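Local coordinates for beta sliding clamp (Borrelia burgdorferi, PDB 6DJ8), which forms a ring-shaped dimer around DNA that probably tethers DNA polymerases and other proteins to it, making replication processive, at residues I99-N104 against S108-M113; N20-E25 against D88-F93; A292-Y297 against I346-F351. All coordinates share one frame; numbering follows the deposited sequence.

Interaction 1: I99-N104 against S108-M113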
# COMPACT_ATOMS: atom_id res chain seq x y z
N ILE A 99 24.65 7.74 15.99
CA ILE A 99 25.08 6.36 16.22
C ILE A 99 26.58 6.23 15.99
O ILE A 99 27.18 6.99 15.22
CB ILE A 99 24.31 5.34 15.35
CG1 ILE A 99 24.31 5.79 13.88
CG2 ILE A 99 22.89 5.17 15.84
CD1 ILE A 99 23.79 4.72 12.96
N LYS A 100 27.18 5.26 16.67
CA LYS A 100 28.58 4.91 16.49
C LYS A 100 28.61 3.59 15.73
O LYS A 100 28.00 2.61 16.16
CB LYS A 100 29.29 4.80 17.84
CG LYS A 100 30.80 4.50 17.77
CD LYS A 100 31.47 4.61 19.16
CE LYS A 100 32.98 4.37 19.08
NZ LYS A 100 33.64 4.28 20.43
N ILE A 101 29.29 3.58 14.59
CA ILE A 101 29.38 2.40 13.75
C ILE A 101 30.82 1.92 13.79
O ILE A 101 31.73 2.65 13.40
CB ILE A 101 28.91 2.70 12.33
CG1 ILE A 101 27.43 3.12 12.37
CG2 ILE A 101 29.15 1.51 11.43
CD1 ILE A 101 26.83 3.56 11.02
N VAL A 102 31.03 0.70 14.27
CA VAL A 102 32.35 0.13 14.48
C VAL A 102 32.55 -0.97 13.45
O VAL A 102 31.65 -1.80 13.26
CB VAL A 102 32.51 -0.43 15.91
CG1 VAL A 102 33.89 -1.06 16.09
CG2 VAL A 102 32.27 0.65 16.94
N PHE A 103 33.69 -0.97 12.77
CA PHE A 103 33.97 -2.01 11.81
C PHE A 103 34.87 -3.03 12.48
O PHE A 103 35.98 -2.71 12.90
CB PHE A 103 34.62 -1.47 10.53
CG PHE A 103 34.97 -2.53 9.53
CD1 PHE A 103 34.12 -3.60 9.31
CD2 PHE A 103 36.12 -2.44 8.76
CE1 PHE A 103 34.42 -4.58 8.38
CE2 PHE A 103 36.43 -3.41 7.83
CZ PHE A 103 35.57 -4.48 7.64
N ASN A 104 34.41 -4.27 12.51
CA ASN A 104 35.12 -5.40 13.12
C ASN A 104 35.61 -6.21 11.94
O ASN A 104 34.94 -7.14 11.47
CB ASN A 104 34.17 -6.21 14.02
CG ASN A 104 34.87 -7.33 14.77
OD1 ASN A 104 34.22 -8.10 15.49
ND2 ASN A 104 36.18 -7.44 14.62
N SER A 108 34.28 -9.64 10.11
CA SER A 108 33.46 -9.16 8.99
C SER A 108 32.07 -8.73 9.46
O SER A 108 31.05 -9.24 9.02
CB SER A 108 33.37 -10.23 7.90
OG SER A 108 34.62 -10.37 7.23
N LYS A 109 32.08 -7.79 10.40
CA LYS A 109 30.86 -7.31 11.02
C LYS A 109 30.97 -5.82 11.30
O LYS A 109 32.05 -5.30 11.60
CB LYS A 109 30.54 -8.05 12.32
CG LYS A 109 29.53 -9.17 12.15
CD LYS A 109 29.80 -10.32 13.09
CE LYS A 109 28.86 -11.49 12.83
NZ LYS A 109 29.08 -12.12 11.49
N LEU A 110 29.85 -5.14 11.16
CA LEU A 110 29.65 -3.79 11.65
C LEU A 110 28.94 -3.92 12.99
O LEU A 110 27.95 -4.65 13.09
CB LEU A 110 28.81 -3.00 10.65
CG LEU A 110 29.45 -1.78 10.00
CD1 LEU A 110 30.69 -2.18 9.28
CD2 LEU A 110 28.43 -1.19 9.02
N GLU A 111 29.48 -3.29 14.02
CA GLU A 111 28.86 -3.29 15.33
C GLU A 111 28.35 -1.87 15.53
O GLU A 111 29.12 -0.91 15.41
CB GLU A 111 29.86 -3.67 16.42
CG GLU A 111 30.79 -4.81 16.01
CD GLU A 111 30.54 -6.08 16.80
OE1 GLU A 111 29.63 -6.09 17.65
OE2 GLU A 111 31.27 -7.07 16.56
N ILE A 112 27.06 -1.75 15.82
CA ILE A 112 26.41 -0.46 15.88
C ILE A 112 25.82 -0.28 17.27
O ILE A 112 25.19 -1.20 17.82
CB ILE A 112 25.32 -0.34 14.80
CG1 ILE A 112 25.91 -0.75 13.44
CG2 ILE A 112 24.75 1.06 14.77
CD1 ILE A 112 24.99 -0.49 12.23
N MET A 113 26.03 0.89 17.84
CA MET A 113 25.52 1.23 19.15
C MET A 113 25.11 2.69 19.08
O MET A 113 25.57 3.44 18.21
CB MET A 113 26.57 0.98 20.24
CG MET A 113 27.86 1.78 20.04
SD MET A 113 29.37 0.83 20.32
CE MET A 113 29.18 -0.45 19.07

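Interaction 2: N20-E25 against D88-F93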
# COMPACT_ATOMS: atom_id res chain seq x y z
N ASN A 20 19.53 10.13 11.49
CA ASN A 20 18.55 10.47 10.48
C ASN A 20 19.22 10.80 9.15
O ASN A 20 18.71 10.46 8.08
CB ASN A 20 17.68 11.64 10.94
CG ASN A 20 16.48 11.87 10.01
OD1 ASN A 20 16.47 12.80 9.19
ND2 ASN A 20 15.48 11.00 10.10
N GLN A 21 20.40 11.42 9.20
CA GLN A 21 21.08 11.77 7.95
C GLN A 21 21.53 10.53 7.22
O GLN A 21 21.23 10.35 6.03
CB GLN A 21 22.27 12.68 8.22
CG GLN A 21 22.97 13.14 6.94
CD GLN A 21 24.10 14.11 7.23
OE1 GLN A 21 24.65 14.10 8.34
NE2 GLN A 21 24.43 14.95 6.25
N ILE A 22 22.23 9.62 7.91
CA ILE A 22 22.72 8.46 7.18
C ILE A 22 21.55 7.57 6.75
O ILE A 22 21.63 6.89 5.72
CB ILE A 22 23.78 7.68 7.98
CG1 ILE A 22 24.50 6.71 7.04
CG2 ILE A 22 23.12 6.99 9.20
CD1 ILE A 22 25.57 5.86 7.67
N MET A 23 20.44 7.59 7.51
CA MET A 23 19.26 6.85 7.07
C MET A 23 18.77 7.38 5.72
O MET A 23 18.50 6.60 4.78
CB MET A 23 18.14 6.95 8.12
CG MET A 23 16.92 6.13 7.75
SD MET A 23 15.61 6.25 9.00
CE MET A 23 16.60 6.13 10.52
N ASN A 24 18.65 8.70 5.59
CA ASN A 24 18.17 9.27 4.33
C ASN A 24 19.12 8.95 3.18
O ASN A 24 18.67 8.59 2.08
CB ASN A 24 18.00 10.78 4.47
CG ASN A 24 16.83 11.16 5.37
OD1 ASN A 24 15.91 10.36 5.56
ND2 ASN A 24 16.88 12.36 5.92
N GLU A 25 20.43 9.06 3.41
CA GLU A 25 21.38 8.85 2.32
C GLU A 25 21.43 7.39 1.91
O GLU A 25 21.60 7.09 0.73
CB GLU A 25 22.77 9.34 2.72
CG GLU A 25 22.86 10.81 3.08
CD GLU A 25 22.48 11.77 1.94
OE1 GLU A 25 22.18 11.33 0.80
OE2 GLU A 25 22.50 12.99 2.19
N ASP A 88 18.09 -1.31 7.34
CA ASP A 88 17.29 -1.80 8.46
C ASP A 88 17.96 -1.48 9.79
O ASP A 88 17.29 -1.03 10.74
CB ASP A 88 17.07 -3.30 8.31
CG ASP A 88 16.03 -3.63 7.26
OD1 ASP A 88 15.35 -2.69 6.80
OD2 ASP A 88 15.91 -4.81 6.88
N ALA A 89 19.28 -1.66 9.87
CA ALA A 89 20.01 -1.37 11.10
C ALA A 89 19.80 0.07 11.53
O ALA A 89 19.49 0.36 12.69
CB ALA A 89 21.50 -1.67 10.91
N VAL A 90 19.97 1.00 10.60
CA VAL A 90 19.85 2.41 10.93
C VAL A 90 18.40 2.78 11.27
O VAL A 90 18.14 3.61 12.15
CB VAL A 90 20.44 3.24 9.76
CG1 VAL A 90 20.08 4.69 9.89
CG2 VAL A 90 21.97 3.01 9.69
N LYS A 91 17.43 2.18 10.58
CA LYS A 91 16.03 2.37 10.98
C LYS A 91 15.81 1.80 12.38
O LYS A 91 15.09 2.39 13.21
CB LYS A 91 15.09 1.69 9.99
CG LYS A 91 14.64 2.59 8.84
CD LYS A 91 13.58 1.95 7.93
CE LYS A 91 12.16 1.99 8.53
NZ LYS A 91 11.91 1.17 9.75
N ALA A 92 16.41 0.65 12.66
CA ALA A 92 16.24 0.03 13.97
C ALA A 92 16.69 0.98 15.07
O ALA A 92 16.08 1.03 16.14
CB ALA A 92 17.02 -1.29 14.03
N PHE A 93 17.72 1.78 14.80
CA PHE A 93 18.28 2.71 15.77
C PHE A 93 17.84 4.16 15.54
O PHE A 93 18.50 5.08 16.03
CB PHE A 93 19.81 2.58 15.78
CG PHE A 93 20.32 1.54 16.77
CD1 PHE A 93 19.44 0.66 17.41
CD2 PHE A 93 21.68 1.45 17.08
CE1 PHE A 93 19.91 -0.29 18.33
CE2 PHE A 93 22.16 0.50 18.00
CZ PHE A 93 21.27 -0.37 18.63

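Interaction 3: A292-Y297 against I346-F351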
# COMPACT_ATOMS: atom_id res chain seq x y z
N ALA A 292 -10.95 9.83 -14.35
CA ALA A 292 -10.90 8.83 -13.29
C ALA A 292 -12.22 8.08 -13.18
O ALA A 292 -12.23 6.90 -12.81
CB ALA A 292 -10.53 9.49 -11.96
N ARG A 293 -13.33 8.73 -13.51
CA ARG A 293 -14.61 8.04 -13.44
C ARG A 293 -14.82 7.16 -14.66
O ARG A 293 -15.20 5.99 -14.52
CB ARG A 293 -15.74 9.05 -13.29
CG ARG A 293 -15.57 9.87 -12.04
CD ARG A 293 -16.50 11.06 -12.01
NE ARG A 293 -16.13 11.94 -10.92
CZ ARG A 293 -16.44 11.69 -9.65
NH1 ARG A 293 -16.08 12.53 -8.70
NH2 ARG A 293 -17.12 10.58 -9.35
N VAL A 294 -14.56 7.68 -15.87
CA VAL A 294 -14.79 6.88 -17.07
C VAL A 294 -13.80 5.73 -17.12
O VAL A 294 -14.11 4.65 -17.67
CB VAL A 294 -14.73 7.76 -18.35
CG1 VAL A 294 -13.28 8.08 -18.75
CG2 VAL A 294 -15.42 7.07 -19.50
N ASN A 295 -12.63 5.90 -16.51
CA ASN A 295 -11.67 4.80 -16.39
C ASN A 295 -12.32 3.54 -15.83
O ASN A 295 -11.89 2.43 -16.15
CB ASN A 295 -10.51 5.20 -15.48
CG ASN A 295 -9.42 4.15 -15.44
OD1 ASN A 295 -8.93 3.72 -16.49
ND2 ASN A 295 -9.07 3.70 -14.24
N LEU A 296 -13.36 3.68 -15.01
CA LEU A 296 -13.99 2.49 -14.44
C LEU A 296 -14.75 1.69 -15.48
O LEU A 296 -15.23 0.59 -15.17
CB LEU A 296 -14.92 2.89 -13.29
CG LEU A 296 -14.16 3.46 -12.09
CD1 LEU A 296 -15.12 4.12 -11.10
CD2 LEU A 296 -13.37 2.36 -11.39
N TYR A 297 -14.84 2.21 -16.71
CA TYR A 297 -15.55 1.57 -17.81
C TYR A 297 -14.65 1.29 -19.01
O TYR A 297 -15.15 1.01 -20.11
CB TYR A 297 -16.74 2.42 -18.24
CG TYR A 297 -17.81 2.40 -17.18
CD1 TYR A 297 -17.80 3.31 -16.13
CD2 TYR A 297 -18.80 1.42 -17.19
CE1 TYR A 297 -18.77 3.26 -15.13
CE2 TYR A 297 -19.77 1.35 -16.19
CZ TYR A 297 -19.75 2.27 -15.17
OH TYR A 297 -20.72 2.21 -14.19
N ILE A 346 -8.33 6.76 -27.80
CA ILE A 346 -7.05 7.10 -27.21
C ILE A 346 -6.81 6.20 -26.02
O ILE A 346 -7.75 5.74 -25.37
CB ILE A 346 -6.98 8.58 -26.79
CG1 ILE A 346 -5.55 8.98 -26.46
CG2 ILE A 346 -7.88 8.84 -25.60
CD1 ILE A 346 -5.38 10.45 -26.17
N ASN A 347 -5.54 5.91 -25.76
CA ASN A 347 -5.13 5.15 -24.58
C ASN A 347 -5.33 6.01 -23.34
O ASN A 347 -4.63 7.01 -23.14
CB ASN A 347 -3.67 4.74 -24.74
CG ASN A 347 -3.15 3.90 -23.58
OD1 ASN A 347 -3.34 4.24 -22.42
ND2 ASN A 347 -2.47 2.81 -23.91
N ILE A 348 -6.28 5.61 -22.48
CA ILE A 348 -6.60 6.44 -21.32
C ILE A 348 -5.42 6.54 -20.36
O ILE A 348 -5.25 7.56 -19.68
CB ILE A 348 -7.85 5.91 -20.58
CG1 ILE A 348 -8.32 6.96 -19.57
CG2 ILE A 348 -7.54 4.61 -19.86
CD1 ILE A 348 -9.72 6.67 -18.97
N SER A 349 -4.58 5.50 -20.28
CA SER A 349 -3.43 5.63 -19.38
C SER A 349 -2.47 6.70 -19.88
O SER A 349 -1.98 7.53 -19.10
CB SER A 349 -2.72 4.28 -19.23
OG SER A 349 -3.54 3.35 -18.54
N TYR A 350 -2.21 6.73 -21.19
CA TYR A 350 -1.37 7.79 -21.76
C TYR A 350 -1.96 9.16 -21.48
O TYR A 350 -1.26 10.09 -21.07
CB TYR A 350 -1.21 7.59 -23.26
CG TYR A 350 -0.43 6.36 -23.69
CD1 TYR A 350 0.37 5.65 -22.79
CD2 TYR A 350 -0.49 5.91 -25.01
CE1 TYR A 350 1.07 4.53 -23.19
CE2 TYR A 350 0.21 4.80 -25.43
CZ TYR A 350 1.00 4.12 -24.51
OH TYR A 350 1.70 3.01 -24.91
N PHE A 351 -3.27 9.30 -21.72
CA PHE A 351 -3.95 10.57 -21.53
C PHE A 351 -3.81 11.03 -20.09
O PHE A 351 -3.36 12.15 -19.81
CB PHE A 351 -5.43 10.39 -21.92
CG PHE A 351 -6.18 11.67 -22.24
CD1 PHE A 351 -5.53 12.89 -22.39
CD2 PHE A 351 -7.56 11.64 -22.39
CE1 PHE A 351 -6.24 14.05 -22.69
CE2 PHE A 351 -8.30 12.81 -22.71
CZ PHE A 351 -7.64 14.01 -22.85

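Interaction 1: I99-N104 against S108-M113
The Phe-103 ring meets Leu-110 and the backbone of Lys-109 obliquely, with CD1 of Phe-103 3.7 Å from CD1 of Leu-110 and 3.5 Å from the carbonyl O of Lys-109. On the other side of the sheet, the amide plane of Asn-104 and the carboxylate plane of Glu-111 lie 35° apart; OE1 of Glu-111 is hydrogen-bonded to His-126 on the adjoining strand. Leu-110 also receives Ile-101: chi1 of -62° sets CG1 of Ile-101 beside the backbone N and turns CG2 anti to it, where CG2 lies 3.6 Å from CG of Leu-110. Ile-112 stands alongside Ile-101, its CG2 4.1 Å from CG1 of Ile-101. Ile-101, Leu-110 and Ile-112, with Ile-99, form the apolar face packed against helix 83-92. The backbone pairing is that of an antiparallel beta hairpin closed by a G1 beta bulge: Ser-108, in left-handed helical conformation, and Lys-109 both face Asn-104. Six hydrogen bonds join the strands in reciprocal pairs at Lys-100/Met-113, Val-102/Glu-111 and Asn-104/Lys-109. The central pair is short in both directions, with Val-102 N to Glu-111 O and Glu-111 N to Val-102 O each 2.7 Å. On the face holding Val-102 and Glu-111, the doubly bent Met-113 chain folds back until its CE is 3.9 Å from CG2 of Val-102. At the bulge end, Lys-109 NZ donates to the carbonyl O of Thr-322 of the second subunit.

Interaction 2: N20-E25 against D88-F93
Val-90 lays its CG1 methyl against the root of Met-23: CG1 of Val-90 is 3.5 Å from CB of Met-23, a close-packed pair of carbons, and 3.6 Å from CA of the same residue. With chi1 at 167°, CG1 stands anti to the Val-90 backbone N. Met-23 and Val-90 pass one another head to tail. Met-23 runs extended to its sulfur and then bends at chi3 (-42°), which brings CE to 3.4 Å from the carbonyl O of Val-90, while SD passes 3.8 Å from CG of Lys-91. Ile-22 crosses Val-90 at about a right angle, its CG2 3.9 Å from CG1 of Val-90. Val-90 thus packs on two consecutive residues of the facing helix, and no hydrogen bond spans the contact. The axes of the two helical segments approach to 9.4 Å and run roughly antiparallel, at 149°. Both helices belong to the N-terminal domain, where, as in other sliding clamps, a helix pair lines the inner side of the ring. Helix 19-29 rests on strand 64-70 through Ile-22, and helix 83-92 on strand 126-130 through Ala-89; at its end, the carbonyl O of Ala-92 accepts from Arg-293 of the second subunit.

Interaction 3: A292-Y297 against I346-F351
The backbones come nearest at Asn-295 and Ile-348, whose CA atoms are 7.3 Å apart, so the end of helix 284-294 faces the first turn of helix 348-355. Ile-348 bridges that distance with an extended chain, CG1 anti to the backbone N (chi1 -168°). Its tip, CD1, lies 3.7 Å from CA of Asn-295 and 3.8 Å from CG1 of Val-294, the valine and isoleucine chains overlapping in opposed directions. Asn-295 lies aslant the isoleucine, with OD1 of Asn-295 3.8 Å from CG2 of Ile-348; that oxygen accepts a hydrogen bond from NH1 of Arg-302. The turn bearing Ile-348 is fixed by Asn-347, the N-cap residue. OD1 of Asn-347 takes the Tyr-350 N-H at 3.0 Å and 160°, the donor standing above the carbonyl plane, and more weakly the Ser-349 N-H. ND2 of Asn-347 sits 3.6 Å above the Tyr-350 ring plane, over its centre. These helices belong to the C-terminal clamp domain, and Leu-304 of strand 303-308 touches both Val-294 and Ile-348. No hydrogen bond crosses between the segments, so their direct contact is van der Waals packing, while Arg-302, which bonds both Asn-295 OD1 and Ser-349 OG, supplies a polar link between them.

In the fold
Interactions 2 and 1 lie in the N-terminal domain and interaction 3 in the C-terminal domain. Along the chain they come in the order 2, 1, 3. The first two touch, their centres 13 Å apart: helix 83-92 is followed in the chain by strand 98-104, and Phe-93 and Ala-89 pack on the 99-104/108-113 hairpin. Interaction 3 is far off, its centre about 52 Å from that of interaction 1 and about 40 Å from that of interaction 2. The dimer brings these ends together: Arg-293 and Tyr-297 of one subunit bond Ala-92 O, Asn-94 and Glu-129 of the other, consistent with head-to-tail ring closure around DNA.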